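Local coordinates for 5-formyltetrahydrofolate cyclo-ligase family protein (Bacillus anthracis, PDB 2JCB), which probably catalyses the ATP- and magnesium-dependent cyclisation of 5-formyltetrahydrofolate to 5,10-methenyltetrahydrofolate, returning the stored folate to one-carbon metabolism, at residues K47-A52 and E72-E77; G78-V83 and A124-L129; Q130-V135 and G149-Y154; G134-Y137 and R143-Y146. All blocks are in the same frame, centred on the assembly; numbering follows the deposited sequence.

Contact 1 (K47-A52 and E72-E77); sequences KEWAEA and EKAWKE
The indole of Trp49 meets the 72-77 segment along the side of the ring that carries NE1, CZ2 and CH2, and Glu77 OE1 lies at the NE1 edge, tilted modestly from the ring plane. Two aliphatic groups come in obliquely beside it: Lys73 CG lies 3.8 Å from Trp49 CZ2, and Ala74 CB lies 3.8 Å from Trp49 CH2. The ring also meets Tyr44 of helix 29-44, the two planes inclined to each other, and has a cation-pi partner in Lys79, just beyond helix 68-76.

The one polar bond between the segments runs from Trp49 NE1 to Glu77 OE1, 2.9 Å long but bent, with 134° at the hydrogen. OE1 accepts through its syn lone pair, on the side of the other oxygen, while the carboxylate plane is turned 53° from the indole. Glu77 reaches the ring with its chain extended beyond CG.

These are the short helix 47-51, which leads into strand 54-56, and the end of helix 68-76, which leads into strand 80-87; the two strands are parallel neighbours in the central sheet of this Rossmann-like fold. Trp49 spans the gap between the helices because CG is anti to the backbone N (chi1 172°), which carries the ring across although the backbones stay well apart, Trp49 CA being 9.0 Å from Ala74 CA. Lys73 bends at chi2, so CB and CG remain beside the indole, crossing it at about a right angle, while its ammonium end leads away from the 47-52 segment.

Contact 2 (G78-V83 and A124-L129); sequences GKRVVV and ADEIDL
Arg80 and Val82 reach from strand 80-87 to Glu126 and Ile127, in the connection that leads from strand 120-121 to strand 129-131. The strand belongs to the large mixed sheet, where it pairs in parallel with strand 54-56; the connection opens with a short 3-10 turn at 124-126, in which Ile127 N bonds to Ala124 O.

At the start, Gly78 closes the preceding helix with a Schellman motif, its phi positive. Lys79 sends its ammonium to the carbonyl oxygens of Trp49 and Ala52, away from this contact.

Arg80 then points across. CG is anti to the backbone N and the chain bends at chi3 (66°), bringing NH2 to Glu126 OE2 at 3.1 Å. This salt bridge uses the edge of the guanidinium, with the carboxylate nearly coplanar (16° apart), and OE2 accepts on its anti lone pair, away from the other oxygen. The direct contact is through one nitrogen, NH2, rather than bidentate; NH1 reaches the same oxygen through a water, which accepts from Arg80 NH1 and donates to Glu126 OE2 at 2.8 Å, so OE2 takes one hydrogen from the arginine and one from the water. Arg80 NE is held separately by Thr54 OG1, which helps fix the rotation of the guanidinium.

Val81 faces helix 68-76, where it meets Ile71, Ala74 and Trp75. Val82 points toward the connection and joins an apolar group with Ile127 and Phe95 of strand 92-98. Its CG2, the branch between the backbone N and the carbonyl carbon, lies 3.8 Å from Ile127 CD1 and 4.0 Å from Ile127 CG1.

Contact 3 (Q130-V135 and G149-Y154); sequences QIVPGV and GYYDRY. With MG (magnesium ion), chain E; ADP (adenosine-5'-diphosphate), chain C; PO4 (phosphate ion), chain D.
One water is gripped by three groups: it donates to Gln130 OE1 and to Ile131 O and accepts from Tyr151 OH, each at 2.8 Å. It ties the phenol of helix 150-154 to both the backbone and a side chain of the segment that runs out of strand 129-131. The amide of Gln130, bent at chi2 (-80°), uses its other end on the next turn of the helix: NE2 gives a weak hydrogen bond to Tyr154 OH at 3.0 Å, with the amide standing nearly upright to that ring.

Between these polar ends, Pro133 lies over one face of Tyr151. Its CD makes a CH-pi contact 3.8 Å from the ring centroid, displaced toward the rim. Val132 CG1 meets Tyr151 CD2 obliquely, the two side chains running alongside in opposite directions.

The helix follows the glycine-rich loop of the nucleotide site, in a fold of the Rossmann type, and its N-terminus faces the anions. Gly149 N bonds to ADP O1B, Tyr150 N to phosphate O4, and Tyr151 N to phosphate O1 at 2.8 Å in a nearly straight bond (168°). The next residue, Asp152, binds magnesium through OD2 at 1.9 Å, together with ADP O3B and O1A, two waters and Asp181, while the guanidinium of Arg153 has ADP C4 over the centre of one face, the planes somewhat inclined. The helix dipole probably helps these N-H groups hold both anions while magnesium offsets the charge of ADP; the phosphate ion, probably from the crystallisation liquor, lies next to ADP O1B, consistent with a phosphoryl site.

Contact 4 (G134-Y137 and R143-Y146); sequences GVAY and RIGY. With ADP (adenosine-5'-diphosphate), chain C; PO4 (phosphate ion), chain D.
Two consecutive N-H groups, those of Val135 and Ala136, converge on one carbonyl oxygen, Ile144 O. The bond from Val135 N is 2.8 Å long and lies in the carbonyl plane; Ala136 N comes in at 3.0 Å, tilted 17° from it. This is a classic beta bulge, and Ile144 N returns the pairing to Ala136 O at 2.9 Å, where the CA-H of Arg143 also leans on the same oxygen.

Next to the bulge, Val135 CG2 sits over one face of the Tyr146 ring, 3.5 Å from its centroid, a CH-pi contact. A water joins the same two neighbourhoods, donating to Gly134 O and hydrogen-bonded to Tyr146 OH.

The segments form the small antiparallel hairpin of strands 136-137 and 143-144. Ala136 faces Ile144 as a hydrogen-bonded pair, and Tyr137 faces Arg143 as a non-hydrogen-bonded one. On the Tyr137 side, the phenol ring and the arginine chain lie side by side and point the same way, with Tyr137 CE1 3.9 Å from Arg143 CG.

Arg143 runs extended from CG to NE, with CG anti to the backbone N (chi1 170°), which carries the guanidinium to the phosphate ion beside ADP. NE is held by Pro133 O, and the edge of the group meets the phosphate through NH1 and O1 at 3.0 Å. Beyond the hairpin, Gly145 N bonds to ADP O2B at 2.7 Å and Tyr146 N to phosphate O2.

In the fold
Contacts 1 and 2 come first along the chain, in series, their centres about 10 Å apart; helix 68-76 and strand 80-87 follow each other in the chain, and the two contacts touch through Ala74 and Val81. Contact 3 follows, its centre about 15 Å from contact 2's, touching it where Tyr154 meets Ala124 and Ile127; both reach the large mixed sheet. Contact 4 is only about 8 Å from contact 3, shares Gly134 and Val135 with it, and helps bind the same ADP and phosphate. It lies across the chain's centre from contacts 1 and 2. Contacts 3 and 4 supply part of the nucleotide site, which Arg10, Lys13 and Arg17 help complete.

Contact 1 (K47-A52 and E72-E77)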
# COMPACT_ATOMS: atom_id res chain seq x y z
N LYS A 47 12.42 11.14 5.57
CA LYS A 47 13.44 10.55 6.45
C LYS A 47 13.33 9.01 6.52
O LYS A 47 14.34 8.32 6.49
CB LYS A 47 13.33 11.18 7.83
CG LYS A 47 14.22 10.57 8.91
CD LYS A 47 13.95 11.35 10.21
CE LYS A 47 14.50 10.63 11.44
NZ LYS A 47 15.91 10.96 11.54
N GLU A 48 12.11 8.49 6.64
CA GLU A 48 11.93 7.06 6.80
C GLU A 48 12.27 6.27 5.54
O GLU A 48 12.66 5.11 5.66
CB GLU A 48 10.54 6.70 7.31
CG GLU A 48 9.44 7.13 6.42
CD GLU A 48 8.86 8.48 6.81
OE1 GLU A 48 9.62 9.44 7.08
OE2 GLU A 48 7.62 8.57 6.82
N TRP A 49 12.19 6.89 4.36
CA TRP A 49 12.73 6.28 3.13
C TRP A 49 14.24 6.20 3.17
O TRP A 49 14.84 5.14 3.02
CB TRP A 49 12.28 7.07 1.88
CG TRP A 49 12.97 6.60 0.61
CD1 TRP A 49 14.14 7.05 0.09
CD2 TRP A 49 12.55 5.50 -0.23
NE1 TRP A 49 14.46 6.34 -1.06
CE2 TRP A 49 13.49 5.39 -1.27
CE3 TRP A 49 11.45 4.63 -0.20
CZ2 TRP A 49 13.38 4.41 -2.30
CZ3 TRP A 49 11.32 3.66 -1.21
CH2 TRP A 49 12.30 3.55 -2.23
N ALA A 50 14.85 7.37 3.41
CA ALA A 50 16.28 7.46 3.40
C ALA A 50 16.89 6.46 4.38
O ALA A 50 17.89 5.82 4.06
CB ALA A 50 16.69 8.89 3.75
N GLU A 51 16.27 6.31 5.55
CA GLU A 51 16.83 5.48 6.61
C GLU A 51 16.53 3.96 6.53
O GLU A 51 17.28 3.15 7.16
CB GLU A 51 16.40 6.01 7.98
CG GLU A 51 17.08 7.33 8.31
CD GLU A 51 16.67 7.87 9.67
OE1 GLU A 51 15.74 7.31 10.28
OE2 GLU A 51 17.29 8.86 10.12
N ALA A 52 15.52 3.59 5.75
CA ALA A 52 15.04 2.19 5.70
C ALA A 52 16.08 1.37 4.97
O ALA A 52 16.53 1.77 3.88
CB ALA A 52 13.76 2.06 4.97
N GLU A 72 12.52 -0.05 -8.20
CA GLU A 72 13.75 0.19 -8.92
C GLU A 72 14.74 1.12 -8.19
O GLU A 72 15.95 0.84 -8.15
CB GLU A 72 13.38 0.71 -10.30
CG GLU A 72 12.66 -0.40 -11.11
CD GLU A 72 12.31 0.07 -12.47
OE1 GLU A 72 11.65 1.13 -12.58
OE2 GLU A 72 12.72 -0.61 -13.44
N LYS A 73 14.18 2.17 -7.58
CA LYS A 73 14.96 3.16 -6.80
C LYS A 73 15.54 2.48 -5.57
O LYS A 73 16.70 2.65 -5.27
CB LYS A 73 14.01 4.29 -6.34
CG LYS A 73 14.70 5.53 -5.69
CD LYS A 73 15.53 6.27 -6.67
CE LYS A 73 15.74 7.71 -6.24
NZ LYS A 73 16.29 8.44 -7.43
N ALA A 74 14.72 1.73 -4.84
CA ALA A 74 15.19 0.99 -3.68
C ALA A 74 16.36 0.07 -4.04
O ALA A 74 17.43 0.07 -3.37
CB ALA A 74 14.02 0.22 -2.99
N TRP A 75 16.19 -0.71 -5.12
CA TRP A 75 17.29 -1.56 -5.60
C TRP A 75 18.55 -0.74 -5.89
O TRP A 75 19.64 -1.12 -5.49
CB TRP A 75 16.91 -2.34 -6.84
CG TRP A 75 15.97 -3.48 -6.58
CD1 TRP A 75 15.82 -4.18 -5.42
CD2 TRP A 75 15.08 -4.07 -7.53
NE1 TRP A 75 14.88 -5.17 -5.59
CE2 TRP A 75 14.42 -5.13 -6.88
CE3 TRP A 75 14.81 -3.82 -8.89
CZ2 TRP A 75 13.47 -5.94 -7.53
CZ3 TRP A 75 13.85 -4.61 -9.53
CH2 TRP A 75 13.20 -5.66 -8.85
N LYS A 76 18.37 0.40 -6.56
CA LYS A 76 19.48 1.27 -6.92
C LYS A 76 20.25 1.79 -5.69
O LYS A 76 21.48 1.90 -5.72
CB LYS A 76 18.98 2.42 -7.76
CG LYS A 76 20.08 3.16 -8.51
CD LYS A 76 19.61 4.54 -8.88
CE LYS A 76 20.71 5.27 -9.66
NZ LYS A 76 20.24 6.65 -9.99
N GLU A 77 19.50 2.07 -4.63
CA GLU A 77 20.00 2.58 -3.36
C GLU A 77 20.55 1.49 -2.42
O GLU A 77 21.01 1.78 -1.31
CB GLU A 77 18.90 3.45 -2.70
CG GLU A 77 18.65 4.69 -3.55
CD GLU A 77 17.76 5.72 -2.95
OE1 GLU A 77 16.96 5.39 -2.07
OE2 GLU A 77 17.81 6.88 -3.41

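Contact 2 (G78-V83 and A124-L129)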
# COMPACT_ATOMS: atom_id res chain seq x y z
N GLY A 78 20.48 0.23 -2.86
CA GLY A 78 20.96 -0.88 -2.04
C GLY A 78 19.97 -1.31 -0.95
O GLY A 78 20.40 -2.04 -0.03
N LYS A 79 18.70 -0.91 -1.05
CA LYS A 79 17.76 -1.32 -0.04
C LYS A 79 17.24 -2.70 -0.42
O LYS A 79 17.17 -3.01 -1.62
CB LYS A 79 16.56 -0.36 0.00
CG LYS A 79 16.99 1.09 0.25
CD LYS A 79 15.71 1.91 0.41
CE LYS A 79 16.01 3.39 0.54
NZ LYS A 79 16.84 3.69 1.73
N ARG A 80 16.84 -3.50 0.57
CA ARG A 80 16.26 -4.81 0.33
C ARG A 80 14.79 -4.54 0.13
O ARG A 80 14.21 -3.74 0.85
CB ARG A 80 16.46 -5.71 1.55
CG ARG A 80 15.77 -7.02 1.48
CD ARG A 80 16.33 -7.98 2.49
NE ARG A 80 16.04 -7.53 3.85
CZ ARG A 80 16.24 -8.28 4.93
NH1 ARG A 80 16.72 -9.50 4.80
NH2 ARG A 80 15.93 -7.80 6.14
N VAL A 81 14.21 -5.19 -0.89
CA VAL A 81 12.81 -4.99 -1.23
C VAL A 81 12.04 -6.30 -0.97
O VAL A 81 12.47 -7.36 -1.42
CB VAL A 81 12.64 -4.61 -2.73
CG1 VAL A 81 11.20 -4.61 -3.10
CG2 VAL A 81 13.16 -3.20 -3.01
N VAL A 82 10.96 -6.17 -0.22
CA VAL A 82 10.04 -7.32 0.07
C VAL A 82 8.61 -7.02 -0.39
O VAL A 82 8.06 -5.94 -0.14
CB VAL A 82 10.11 -7.87 1.53
CG1 VAL A 82 11.53 -8.25 1.88
CG2 VAL A 82 9.57 -6.86 2.53
N VAL A 83 7.98 -8.02 -1.03
CA VAL A 83 6.61 -7.89 -1.56
C VAL A 83 5.75 -9.07 -1.06
O VAL A 83 6.31 -10.15 -0.78
CB VAL A 83 6.67 -7.90 -3.11
CG1 VAL A 83 7.37 -6.62 -3.62
CG2 VAL A 83 7.52 -9.12 -3.61
N ALA A 124 8.64 -9.76 9.89
CA ALA A 124 8.15 -8.39 10.12
C ALA A 124 9.11 -7.51 10.94
O ALA A 124 9.24 -6.31 10.67
CB ALA A 124 6.78 -8.42 10.78
N ASP A 125 9.82 -8.09 11.91
CA ASP A 125 10.73 -7.31 12.74
C ASP A 125 12.02 -6.92 11.98
O ASP A 125 12.88 -6.21 12.51
CB ASP A 125 11.02 -8.04 14.07
CG ASP A 125 11.84 -9.30 13.89
OD1 ASP A 125 12.59 -9.40 12.87
OD2 ASP A 125 11.77 -10.19 14.78
N GLU A 126 12.16 -7.38 10.73
CA GLU A 126 13.31 -7.03 9.87
C GLU A 126 12.96 -6.03 8.75
O GLU A 126 13.81 -5.64 7.93
CB GLU A 126 13.86 -8.30 9.23
CG GLU A 126 14.65 -9.11 10.20
CD GLU A 126 15.42 -10.21 9.53
OE1 GLU A 126 15.62 -11.25 10.19
OE2 GLU A 126 15.83 -10.02 8.35
N ILE A 127 11.71 -5.61 8.71
CA ILE A 127 11.24 -4.72 7.67
C ILE A 127 11.13 -3.32 8.30
O ILE A 127 10.41 -3.16 9.27
CB ILE A 127 9.86 -5.20 7.09
CG1 ILE A 127 9.96 -6.63 6.50
CG2 ILE A 127 9.31 -4.14 6.09
CD1 ILE A 127 8.61 -7.29 6.14
N ASP A 128 11.87 -2.36 7.79
CA ASP A 128 11.98 -1.03 8.41
C ASP A 128 10.78 -0.13 8.11
O ASP A 128 10.27 0.59 9.02
CB ASP A 128 13.30 -0.37 8.02
CG ASP A 128 14.49 -1.17 8.43
OD1 ASP A 128 14.54 -1.64 9.60
OD2 ASP A 128 15.39 -1.34 7.59
N LEU A 129 10.28 -0.25 6.89
CA LEU A 129 9.18 0.56 6.42
C LEU A 129 8.23 -0.29 5.58
O LEU A 129 8.68 -1.02 4.69
CB LEU A 129 9.78 1.67 5.55
CG LEU A 129 8.78 2.61 4.85
CD1 LEU A 129 7.98 3.42 5.92
CD2 LEU A 129 9.52 3.51 3.81
O HOH W 1 16.17 -11.94 6.38

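Contact 3 (Q130-V135 and G149-Y154)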
# COMPACT_ATOMS: atom_id res chain seq x y z
N GLN A 130 6.95 -0.17 5.87
CA GLN A 130 5.90 -0.78 5.02
C GLN A 130 5.15 0.31 4.31
O GLN A 130 4.59 1.17 4.98
CB GLN A 130 4.94 -1.58 5.88
CG GLN A 130 5.59 -2.94 6.28
CD GLN A 130 5.51 -4.01 5.12
OE1 GLN A 130 5.20 -3.69 4.00
NE2 GLN A 130 5.79 -5.28 5.46
N ILE A 131 5.17 0.23 2.99
CA ILE A 131 4.43 1.16 2.14
C ILE A 131 3.07 0.44 1.95
O ILE A 131 3.01 -0.56 1.20
CB ILE A 131 5.21 1.46 0.86
CG1 ILE A 131 6.51 2.23 1.29
CG2 ILE A 131 4.34 2.27 -0.07
CD1 ILE A 131 7.49 2.51 0.15
N VAL A 132 1.98 0.97 2.53
CA VAL A 132 0.75 0.19 2.67
C VAL A 132 -0.19 0.63 1.56
O VAL A 132 -0.37 1.80 1.40
CB VAL A 132 0.17 0.41 4.08
CG1 VAL A 132 -1.30 -0.16 4.19
CG2 VAL A 132 1.13 -0.15 5.17
N PRO A 133 -0.70 -0.30 0.73
CA PRO A 133 -1.68 0.09 -0.32
C PRO A 133 -3.08 0.35 0.20
O PRO A 133 -3.38 0.06 1.34
CB PRO A 133 -1.72 -1.16 -1.23
CG PRO A 133 -1.58 -2.28 -0.20
CD PRO A 133 -0.45 -1.75 0.73
N GLY A 134 -3.97 0.86 -0.62
CA GLY A 134 -5.26 1.19 -0.06
C GLY A 134 -6.06 1.96 -1.04
O GLY A 134 -5.49 2.38 -2.06
N VAL A 135 -7.34 2.08 -0.71
CA VAL A 135 -8.33 2.76 -1.54
C VAL A 135 -8.60 4.18 -1.02
O VAL A 135 -8.53 5.14 -1.77
CB VAL A 135 -9.65 1.94 -1.76
CG1 VAL A 135 -10.60 2.71 -2.60
CG2 VAL A 135 -9.31 0.63 -2.44
N GLY A 149 -9.00 -7.35 4.07
CA GLY A 149 -8.57 -7.14 5.43
C GLY A 149 -7.18 -7.69 5.69
O GLY A 149 -6.83 -7.99 6.81
N TYR A 150 -6.39 -7.83 4.64
CA TYR A 150 -5.01 -8.31 4.80
C TYR A 150 -4.11 -7.41 5.67
O TYR A 150 -3.42 -7.89 6.58
CB TYR A 150 -4.30 -8.50 3.45
CG TYR A 150 -4.73 -9.76 2.73
CD1 TYR A 150 -4.16 -11.00 3.06
CD2 TYR A 150 -5.65 -9.69 1.69
CE1 TYR A 150 -4.49 -12.14 2.37
CE2 TYR A 150 -6.03 -10.84 1.00
CZ TYR A 150 -5.43 -12.06 1.34
OH TYR A 150 -5.79 -13.20 0.68
N TYR A 151 -4.10 -6.13 5.36
CA TYR A 151 -3.26 -5.21 6.14
C TYR A 151 -3.77 -4.99 7.54
O TYR A 151 -2.98 -4.88 8.47
CB TYR A 151 -2.96 -3.90 5.40
CG TYR A 151 -1.86 -4.11 4.36
CD1 TYR A 151 -2.15 -4.66 3.10
CD2 TYR A 151 -0.51 -3.87 4.67
CE1 TYR A 151 -1.10 -4.90 2.16
CE2 TYR A 151 0.54 -4.08 3.74
CZ TYR A 151 0.21 -4.60 2.49
OH TYR A 151 1.18 -4.83 1.59
N ASP A 152 -5.11 -4.99 7.72
CA ASP A 152 -5.67 -4.87 9.04
C ASP A 152 -5.11 -5.99 9.95
O ASP A 152 -4.78 -5.72 11.09
CB ASP A 152 -7.20 -4.93 8.98
CG ASP A 152 -7.82 -3.60 8.57
OD1 ASP A 152 -7.14 -2.54 8.66
OD2 ASP A 152 -8.98 -3.58 8.14
N ARG A 153 -4.98 -7.22 9.41
CA ARG A 153 -4.50 -8.35 10.18
C ARG A 153 -3.00 -8.25 10.38
O ARG A 153 -2.48 -8.49 11.47
CB ARG A 153 -4.87 -9.66 9.47
CG ARG A 153 -6.35 -9.94 9.46
CD ARG A 153 -6.58 -11.24 8.72
NE ARG A 153 -7.93 -11.79 8.82
CZ ARG A 153 -8.96 -11.34 8.12
NH1 ARG A 153 -10.13 -11.94 8.22
NH2 ARG A 153 -8.79 -10.28 7.30
N TYR A 154 -2.29 -7.94 9.31
CA TYR A 154 -0.83 -7.86 9.31
C TYR A 154 -0.32 -6.76 10.25
O TYR A 154 0.61 -6.98 11.01
CB TYR A 154 -0.32 -7.58 7.91
CG TYR A 154 1.17 -7.48 7.85
CD1 TYR A 154 1.96 -8.63 7.81
CD2 TYR A 154 1.81 -6.24 7.83
CE1 TYR A 154 3.31 -8.57 7.76
CE2 TYR A 154 3.21 -6.16 7.79
CZ TYR A 154 3.95 -7.33 7.75
OH TYR A 154 5.31 -7.31 7.68
MG MG E . -10.23 -2.49 7.17
PB ADP C . -10.34 -3.54 4.13
O1B ADP C . -9.51 -4.33 3.12
O2B ADP C . -10.92 -2.32 3.52
O3B ADP C . -9.48 -3.37 5.38
PA ADP C . -12.37 -4.67 5.91
O1A ADP C . -11.94 -3.67 6.95
O2A ADP C . -13.79 -4.75 5.65
O3A ADP C . -11.58 -4.48 4.50
O5' ADP C . -11.94 -6.13 6.45
C5' ADP C . -12.44 -7.24 5.67
C4' ADP C . -12.71 -8.44 6.55
O4' ADP C . -11.52 -8.72 7.28
C3' ADP C . -13.81 -8.11 7.54
O3' ADP C . -14.83 -9.08 7.37
C2' ADP C . -13.15 -8.20 8.90
O2' ADP C . -13.90 -8.96 9.80
C1' ADP C . -11.85 -8.95 8.65
N9 ADP C . -10.73 -8.55 9.54
C8 ADP C . -10.00 -7.42 9.45
N7 ADP C . -9.04 -7.39 10.40
C5 ADP C . -9.13 -8.51 11.13
C6 ADP C . -8.38 -9.10 12.27
N6 ADP C . -7.34 -8.45 12.84
N1 ADP C . -8.74 -10.31 12.69
C2 ADP C . -9.78 -10.97 12.15
N3 ADP C . -10.49 -10.50 11.10
C4 ADP C . -10.21 -9.30 10.54
P PO4 D . -6.17 -5.08 2.13
O1 PO4 D . -5.55 -4.82 3.35
O2 PO4 D . -7.38 -4.26 1.81
O3 PO4 D . -5.17 -4.85 0.96
O4 PO4 D . -6.71 -6.51 2.06
O HOH W 2 3.43 -3.25 1.90
O HOH W 3 -8.77 -0.95 7.23
O HOH W 4 -11.46 -1.01 5.96

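Contact 4 (G134-Y137 and R143-Y146)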
# COMPACT_ATOMS: atom_id res chain seq x y z
N GLY A 134 -3.97 0.86 -0.62
CA GLY A 134 -5.26 1.19 -0.06
C GLY A 134 -6.06 1.96 -1.04
O GLY A 134 -5.49 2.38 -2.06
N VAL A 135 -7.34 2.08 -0.71
CA VAL A 135 -8.33 2.76 -1.54
C VAL A 135 -8.60 4.18 -1.02
O VAL A 135 -8.53 5.14 -1.77
CB VAL A 135 -9.65 1.94 -1.76
CG1 VAL A 135 -10.60 2.71 -2.60
CG2 VAL A 135 -9.31 0.63 -2.44
N ALA A 136 -9.03 4.30 0.23
CA ALA A 136 -9.40 5.65 0.72
C ALA A 136 -8.81 5.88 2.09
O ALA A 136 -8.56 4.93 2.84
CB ALA A 136 -10.87 5.79 0.78
N TYR A 137 -8.57 7.16 2.42
CA TYR A 137 -7.94 7.47 3.71
C TYR A 137 -8.54 8.72 4.30
O TYR A 137 -9.11 9.55 3.58
CB TYR A 137 -6.44 7.72 3.51
CG TYR A 137 -5.63 6.62 2.80
CD1 TYR A 137 -4.97 5.64 3.52
CD2 TYR A 137 -5.57 6.59 1.40
CE1 TYR A 137 -4.26 4.62 2.83
CE2 TYR A 137 -4.88 5.61 0.71
CZ TYR A 137 -4.21 4.65 1.43
OH TYR A 137 -3.53 3.67 0.72
N ARG A 143 -8.13 4.07 7.08
CA ARG A 143 -7.85 3.42 5.81
C ARG A 143 -8.95 2.42 5.43
O ARG A 143 -9.43 1.65 6.26
CB ARG A 143 -6.47 2.75 5.83
CG ARG A 143 -6.24 1.87 4.66
CD ARG A 143 -4.85 1.21 4.73
NE ARG A 143 -4.82 0.17 3.74
CZ ARG A 143 -5.28 -1.08 3.88
NH1 ARG A 143 -5.21 -1.88 2.83
NH2 ARG A 143 -5.84 -1.50 5.01
N ILE A 144 -9.44 2.56 4.20
CA ILE A 144 -10.22 1.51 3.54
C ILE A 144 -9.33 0.89 2.46
O ILE A 144 -8.75 1.61 1.63
CB ILE A 144 -11.51 2.07 2.86
CG1 ILE A 144 -12.51 2.62 3.89
CG2 ILE A 144 -12.23 0.93 2.09
CD1 ILE A 144 -13.61 3.42 3.27
N GLY A 145 -9.24 -0.44 2.47
CA GLY A 145 -8.50 -1.16 1.42
C GLY A 145 -9.51 -1.77 0.44
O GLY A 145 -10.59 -1.21 0.19
N TYR A 146 -9.15 -2.94 -0.08
CA TYR A 146 -9.90 -3.61 -1.16
C TYR A 146 -10.92 -4.62 -0.72
O TYR A 146 -11.70 -5.12 -1.54
CB TYR A 146 -8.90 -4.27 -2.16
CG TYR A 146 -8.19 -3.22 -2.93
CD1 TYR A 146 -8.80 -2.61 -4.03
CD2 TYR A 146 -6.96 -2.77 -2.51
CE1 TYR A 146 -8.15 -1.60 -4.72
CE2 TYR A 146 -6.31 -1.75 -3.18
CZ TYR A 146 -6.91 -1.18 -4.27
OH TYR A 146 -6.20 -0.17 -4.89
PB ADP C . -10.34 -3.54 4.13
O1B ADP C . -9.51 -4.33 3.12
O2B ADP C . -10.92 -2.32 3.52
O3B ADP C . -9.48 -3.37 5.38
PA ADP C . -12.37 -4.67 5.91
O1A ADP C . -11.94 -3.67 6.95
O2A ADP C . -13.79 -4.75 5.65
O3A ADP C . -11.58 -4.48 4.50
O5' ADP C . -11.94 -6.13 6.45
C5' ADP C . -12.44 -7.24 5.67
C4' ADP C . -12.71 -8.44 6.55
O4' ADP C . -11.52 -8.72 7.28
C3' ADP C . -13.81 -8.11 7.54
O3' ADP C . -14.83 -9.08 7.37
C2' ADP C . -13.15 -8.20 8.90
O2' ADP C . -13.90 -8.96 9.80
C1' ADP C . -11.85 -8.95 8.65
N9 ADP C . -10.73 -8.55 9.54
C8 ADP C . -10.00 -7.42 9.45
N7 ADP C . -9.04 -7.39 10.40
C5 ADP C . -9.13 -8.51 11.13
C6 ADP C . -8.38 -9.10 12.27
N6 ADP C . -7.34 -8.45 12.84
N1 ADP C . -8.74 -10.31 12.69
C2 ADP C . -9.78 -10.97 12.15
N3 ADP C . -10.49 -10.50 11.10
C4 ADP C . -10.21 -9.30 10.54
P PO4 D . -6.17 -5.08 2.13
O1 PO4 D . -5.55 -4.82 3.35
O2 PO4 D . -7.38 -4.26 1.81
O3 PO4 D . -5.17 -4.85 0.96
O4 PO4 D . -6.71 -6.51 2.06
O HOH W 5 -5.43 2.65 -4.73